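SusD/RagB family nutrient-binding outer membrane lipoprotein (Bacteroides vulgatus, PDB 4F7A) probably binds glycans, perhaps mucin O-glycans, at the outer membrane as a SusD-like lipoprotein with a TPR-like helical fold. Local coordinates at residues Ser69-Trp81 / Lys452-Thr464. Residues are numbered along the deposited sequence; the frame is centred on the assembly and turned at random.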
loop_
_atom_site.group_PDB
_atom_site.type_symbol
_atom_site.label_atom_id
_atom_site.label_comp_id
_atom_site.label_asym_id
_atom_site.label_seq_id
_atom_site.Cartn_x
_atom_site.Cartn_y
_atom_site.Cartn_z
ATOM N N SER A 69 -22.922 5.125 -1.305
ATOM C CA SER A 69 -22.589 5.631 -2.640
ATOM C C SER A 69 -22.785 7.139 -2.774
ATOM O O SER A 69 -22.676 7.692 -3.878
ATOM C CB SER A 69 -23.386 4.884 -3.708
ATOM O OG SER A 69 -22.925 3.560 -3.837
ATOM N N ASP A 70 -23.105 7.796 -1.662
ATOM C CA ASP A 70 -23.163 9.256 -1.617
ATOM C C ASP A 70 -22.003 9.804 -0.766
ATOM O O ASP A 70 -21.952 10.988 -0.430
ATOM C CB ASP A 70 -24.527 9.760 -1.105
ATOM C CG ASP A 70 -24.890 9.246 0.286
ATOM O OD1 ASP A 70 -24.143 8.450 0.886
ATOM O OD2 ASP A 70 -25.951 9.650 0.776
ATOM N N LYS A 71 -21.050 8.938 -0.475
ATOM C CA LYS A 71 -19.897 9.317 0.338
ATOM C C LYS A 71 -18.571 9.235 -0.443
ATOM O O LYS A 71 -18.421 9.929 -1.466
ATOM C CB LYS A 71 -19.912 8.504 1.642
ATOM C CG LYS A 71 -21.209 8.728 2.469
ATOM C CD LYS A 71 -21.284 7.829 3.705
ATOM C CE LYS A 71 -22.532 8.121 4.517
ATOM N NZ LYS A 71 -23.778 7.836 3.773
ATOM N N ASN A 72 -17.613 8.426 0.017
ATOM C CA ASN A 72 -16.250 8.463 -0.507
ATOM C C ASN A 72 -16.189 8.202 -2.007
ATOM O O ASN A 72 -15.383 8.814 -2.702
ATOM C CB ASN A 72 -15.341 7.466 0.222
ATOM C CG ASN A 72 -14.781 8.011 1.518
ATOM O OD1 ASN A 72 -15.248 9.024 2.018
ATOM N ND2 ASN A 72 -13.769 7.320 2.083
ATOM N N THR A 73 -17.027 7.282 -2.492
ATOM C CA THR A 73 -16.980 6.903 -3.890
ATOM C C THR A 73 -17.196 8.093 -4.832
ATOM O O THR A 73 -16.610 8.129 -5.921
ATOM C CB THR A 73 -17.954 5.725 -4.202
ATOM O OG1 THR A 73 -17.661 5.201 -5.508
ATOM C CG2 THR A 73 -19.441 6.142 -4.106
ATOM N N VAL A 74 -18.021 9.054 -4.416
ATOM C CA VAL A 74 -18.276 10.287 -5.208
ATOM C C VAL A 74 -17.501 11.475 -4.648
ATOM O O VAL A 74 -17.829 12.642 -4.900
ATOM C CB VAL A 74 -19.776 10.630 -5.318
ATOM C CG1 VAL A 74 -20.514 9.622 -6.177
ATOM C CG2 VAL A 74 -20.461 10.784 -3.886
ATOM N N TYR A 75 -16.428 11.180 -3.923
ATOM C CA TYR A 75 -15.554 12.209 -3.369
ATOM C C TYR A 75 -16.254 13.145 -2.370
ATOM O O TYR A 75 -15.777 14.260 -2.151
ATOM C CB TYR A 75 -14.859 13.052 -4.454
ATOM C CG TYR A 75 -13.801 12.372 -5.308
ATOM C CD1 TYR A 75 -13.152 11.195 -4.908
ATOM C CD2 TYR A 75 -13.417 12.940 -6.504
ATOM C CE1 TYR A 75 -12.160 10.620 -5.692
ATOM C CE2 TYR A 75 -12.432 12.364 -7.297
ATOM C CZ TYR A 75 -11.814 11.216 -6.892
ATOM O OH TYR A 75 -10.844 10.685 -7.700
ATOM N N ALA A 76 -17.373 12.708 -1.786
ATOM C CA ALA A 76 -17.982 13.416 -0.648
ATOM C C ALA A 76 -17.412 12.724 0.589
ATOM O O ALA A 76 -18.001 11.812 1.147
ATOM C CB ALA A 76 -19.508 13.328 -0.698
ATOM N N LEU A 77 -16.207 13.118 0.966
ATOM C CA LEU A 77 -15.437 12.303 1.881
ATOM C C LEU A 77 -16.087 12.291 3.266
ATOM O O LEU A 77 -16.446 13.327 3.798
ATOM C CB LEU A 77 -13.995 12.796 1.974
ATOM C CG LEU A 77 -13.166 12.763 0.684
ATOM C CD1 LEU A 77 -11.749 13.160 0.960
ATOM C CD2 LEU A 77 -13.163 11.360 0.044
ATOM N N GLU A 78 -16.239 11.087 3.815
ATOM C CA GLU A 78 -16.821 10.866 5.120
ATOM C C GLU A 78 -15.732 10.999 6.207
ATOM O O GLU A 78 -14.798 10.190 6.282
ATOM C CB GLU A 78 -17.474 9.488 5.151
ATOM C CG GLU A 78 -18.289 9.181 6.392
ATOM C CD GLU A 78 -19.530 10.045 6.540
ATOM O OE1 GLU A 78 -19.991 10.670 5.551
ATOM O OE2 GLU A 78 -20.040 10.098 7.673
ATOM N N ALA A 79 -15.898 12.015 7.046
ATOM C CA ALA A 79 -14.900 12.448 8.037
ATOM C C ALA A 79 -14.486 11.320 8.978
ATOM O O ALA A 79 -13.308 11.181 9.299
ATOM C CB ALA A 79 -15.434 13.675 8.840
ATOM N N GLY A 80 -15.449 10.520 9.404
ATOM C CA GLY A 80 -15.176 9.374 10.294
ATOM C C GLY A 80 -14.344 8.299 9.612
ATOM O O GLY A 80 -13.459 7.681 10.237
ATOM N N TRP A 81 -14.572 8.108 8.317
ATOM C CA TRP A 81 -13.836 7.081 7.566
ATOM C C TRP A 81 -12.428 7.535 7.232
ATOM O O TRP A 81 -11.470 6.786 7.413
ATOM C CB TRP A 81 -14.528 6.745 6.257
ATOM C CG TRP A 81 -15.926 6.239 6.367
ATOM C CD1 TRP A 81 -16.638 5.986 7.497
ATOM C CD2 TRP A 81 -16.757 5.869 5.272
ATOM N NE1 TRP A 81 -17.893 5.517 7.168
ATOM C CE2 TRP A 81 -17.983 5.437 5.800
ATOM C CE3 TRP A 81 -16.599 5.916 3.883
ATOM C CZ2 TRP A 81 -19.033 5.011 4.990
ATOM C CZ3 TRP A 81 -17.644 5.497 3.084
ATOM C CH2 TRP A 81 -18.850 5.064 3.638
ATOM N N LYS A 452 -11.910 7.577 -13.988
ATOM C CA LYS A 452 -12.330 8.720 -13.150
ATOM C C LYS A 452 -13.728 8.552 -12.569
ATOM O O LYS A 452 -14.557 7.871 -13.143
ATOM C CB LYS A 452 -12.342 10.015 -13.958
ATOM C CG LYS A 452 -11.155 10.246 -14.911
ATOM C CD LYS A 452 -9.799 10.258 -14.246
ATOM C CE LYS A 452 -8.707 10.710 -15.235
ATOM N NZ LYS A 452 -7.354 10.790 -14.634
ATOM N N VAL A 453 -13.994 9.215 -11.441
ATOM C CA VAL A 453 -15.302 9.148 -10.824
ATOM C C VAL A 453 -16.367 9.648 -11.793
ATOM O O VAL A 453 -16.134 10.574 -12.548
ATOM C CB VAL A 453 -15.386 9.912 -9.454
ATOM C CG1 VAL A 453 -14.398 9.309 -8.457
ATOM C CG2 VAL A 453 -15.194 11.437 -9.632
ATOM N N GLN A 454 -17.529 9.008 -11.801
ATOM C CA GLN A 454 -18.595 9.415 -12.727
ATOM C C GLN A 454 -19.291 10.668 -12.221
ATOM O O GLN A 454 -19.692 11.526 -13.017
ATOM C CB GLN A 454 -19.594 8.273 -12.902
ATOM C CG GLN A 454 -18.914 6.981 -13.356
ATOM C CD GLN A 454 -19.809 6.110 -14.194
ATOM O OE1 GLN A 454 -21.032 6.286 -14.207
ATOM N NE2 GLN A 454 -19.209 5.156 -14.896
ATOM N N THR A 455 -19.422 10.762 -10.895
ATOM C CA THR A 455 -20.010 11.914 -10.205
ATOM C C THR A 455 -19.035 12.401 -9.132
ATOM O O THR A 455 -18.503 11.596 -8.348
ATOM C CB THR A 455 -21.353 11.548 -9.559
ATOM O OG1 THR A 455 -22.316 11.240 -10.590
ATOM C CG2 THR A 455 -21.884 12.685 -8.644
ATOM N N ASN A 456 -18.810 13.708 -9.100
ATOM C CA ASN A 456 -17.845 14.340 -8.194
ATOM C C ASN A 456 -18.599 15.300 -7.286
ATOM O O ASN A 456 -18.919 16.399 -7.685
ATOM C CB ASN A 456 -16.754 15.052 -8.999
ATOM C CG ASN A 456 -15.674 15.679 -8.127
ATOM O OD1 ASN A 456 -15.912 16.005 -6.966
ATOM N ND2 ASN A 456 -14.495 15.913 -8.713
ATOM N N ASN A 457 -18.906 14.848 -6.067
ATOM C CA ASN A 457 -19.639 15.659 -5.098
ATOM C C ASN A 457 -18.713 16.232 -4.031
ATOM O O ASN A 457 -19.123 16.407 -2.873
ATOM C CB ASN A 457 -20.768 14.831 -4.459
ATOM C CG ASN A 457 -21.963 14.638 -5.406
ATOM O OD1 ASN A 457 -22.049 15.298 -6.441
ATOM N ND2 ASN A 457 -22.884 13.743 -5.045
ATOM N N SER A 458 -17.498 16.592 -4.432
ATOM C CA SER A 458 -16.501 17.125 -3.497
ATOM C C SER A 458 -16.629 18.637 -3.255
ATOM O O SER A 458 -15.765 19.229 -2.603
ATOM C CB SER A 458 -15.104 16.832 -4.036
ATOM O OG SER A 458 -14.800 17.721 -5.092
ATOM N N ASN A 459 -17.671 19.255 -3.808
ATOM C CA ASN A 459 -17.870 20.703 -3.666
ATOM C C ASN A 459 -16.669 21.485 -4.206
ATOM O O ASN A 459 -16.274 22.501 -3.636
ATOM C CB ASN A 459 -18.137 21.069 -2.191
ATOM C CG ASN A 459 -18.760 22.449 -2.034
ATOM O OD1 ASN A 459 -19.476 22.920 -2.922
ATOM N ND2 ASN A 459 -18.495 23.098 -0.894
ATOM N N GLY A 460 -16.085 20.998 -5.309
ATOM C CA GLY A 460 -14.933 21.647 -5.926
ATOM C C GLY A 460 -13.574 21.415 -5.250
ATOM O O GLY A 460 -12.566 21.947 -5.720
ATOM N N THR A 461 -13.521 20.596 -4.191
ATOM C CA THR A 461 -12.263 20.395 -3.435
ATOM C C THR A 461 -11.338 19.355 -4.074
ATOM O O THR A 461 -10.127 19.401 -3.876
ATOM C CB THR A 461 -12.523 20.030 -1.965
ATOM O OG1 THR A 461 -13.248 18.796 -1.901
ATOM C CG2 THR A 461 -13.319 21.163 -1.240
ATOM N N ILE A 462 -11.914 18.452 -4.868
ATOM C CA ILE A 462 -11.164 17.455 -5.630
ATOM C C ILE A 462 -11.529 17.545 -7.122
ATOM O O ILE A 462 -12.714 17.620 -7.476
ATOM C CB ILE A 462 -11.473 16.039 -5.143
ATOM C CG1 ILE A 462 -11.259 15.948 -3.622
ATOM C CG2 ILE A 462 -10.583 15.018 -5.888
ATOM C CD1 ILE A 462 -11.587 14.606 -2.990
ATOM N N ASP A 463 -10.510 17.531 -7.974
ATOM C CA ASP A 463 -10.673 17.608 -9.427
ATOM C C ASP A 463 -10.868 16.197 -9.991
ATOM O O ASP A 463 -10.112 15.271 -9.671
ATOM C CB ASP A 463 -9.445 18.266 -10.067
ATOM C CG ASP A 463 -9.584 18.440 -11.574
ATOM O OD1 ASP A 463 -10.361 19.348 -11.993
ATOM O OD2 ASP A 463 -8.921 17.688 -12.331
ATOM N N THR A 464 -11.876 16.030 -10.833
ATOM C CA THR A 464 -12.171 14.719 -11.411
ATOM C C THR A 464 -10.966 14.124 -12.148
ATOM O O THR A 464 -10.590 12.995 -11.887
ATOM C CB THR A 464 -13.385 14.816 -12.346
ATOM O OG1 THR A 464 -14.540 15.118 -11.553
ATOM C CG2 THR A 464 -13.598 13.501 -13.127
HETATM O O HOH W 1 -22.806 13.036 -2.179
HETATM O O HOH W 2 -11.700 10.852 -10.576
#
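The Tyr75 ring lies between two aliphatic side chains: Val453 CG1 makes a CH-pi contact over one face, 3.8 Å from the ring centroid, while Ile462 CG2 covers the opposite face, 3.5 Å from Tyr75 CE2. At the ring edge stands the carboxamide of Asn456, its plane turned 82° from the ring and its ND2 3.9 Å from Tyr75 CD2. With CG anti to the backbone N (chi1 -177°), Asn456 turns its amide back into its own loop. There OD1 accepts from Ser458 N, forming an Asx turn, and ND2 donates to Ile462 O (2.8 Å) and Thr464 OG1, both near the amide plane. Replacing Asn456 by an alanine removes the amide and would probably leave Ser458 N, Ile462 O and Thr464 OG1 without these bonds, the 458-464 turn freer to move. Farther along, Asn457 N donates to Val74 O (2.7 Å, 159° at the hydrogen), and Val74 lies alongside Thr455, CG1 to CB 4.0 Å. One water bonds Tyr75 OH, Val453 N and Thr464 O, and Tyr75 OH also pairs with Ile468 N. A second water links Asp70 O to Asn457 ND2. Two irregular loops, one leading into helix 79-82, the other following helix 435-445, are thus joined by apolar packing on both ring faces, one direct backbone hydrogen bond and two waters, while buried Thr455 O receives just a CA-H...O contact from Val74.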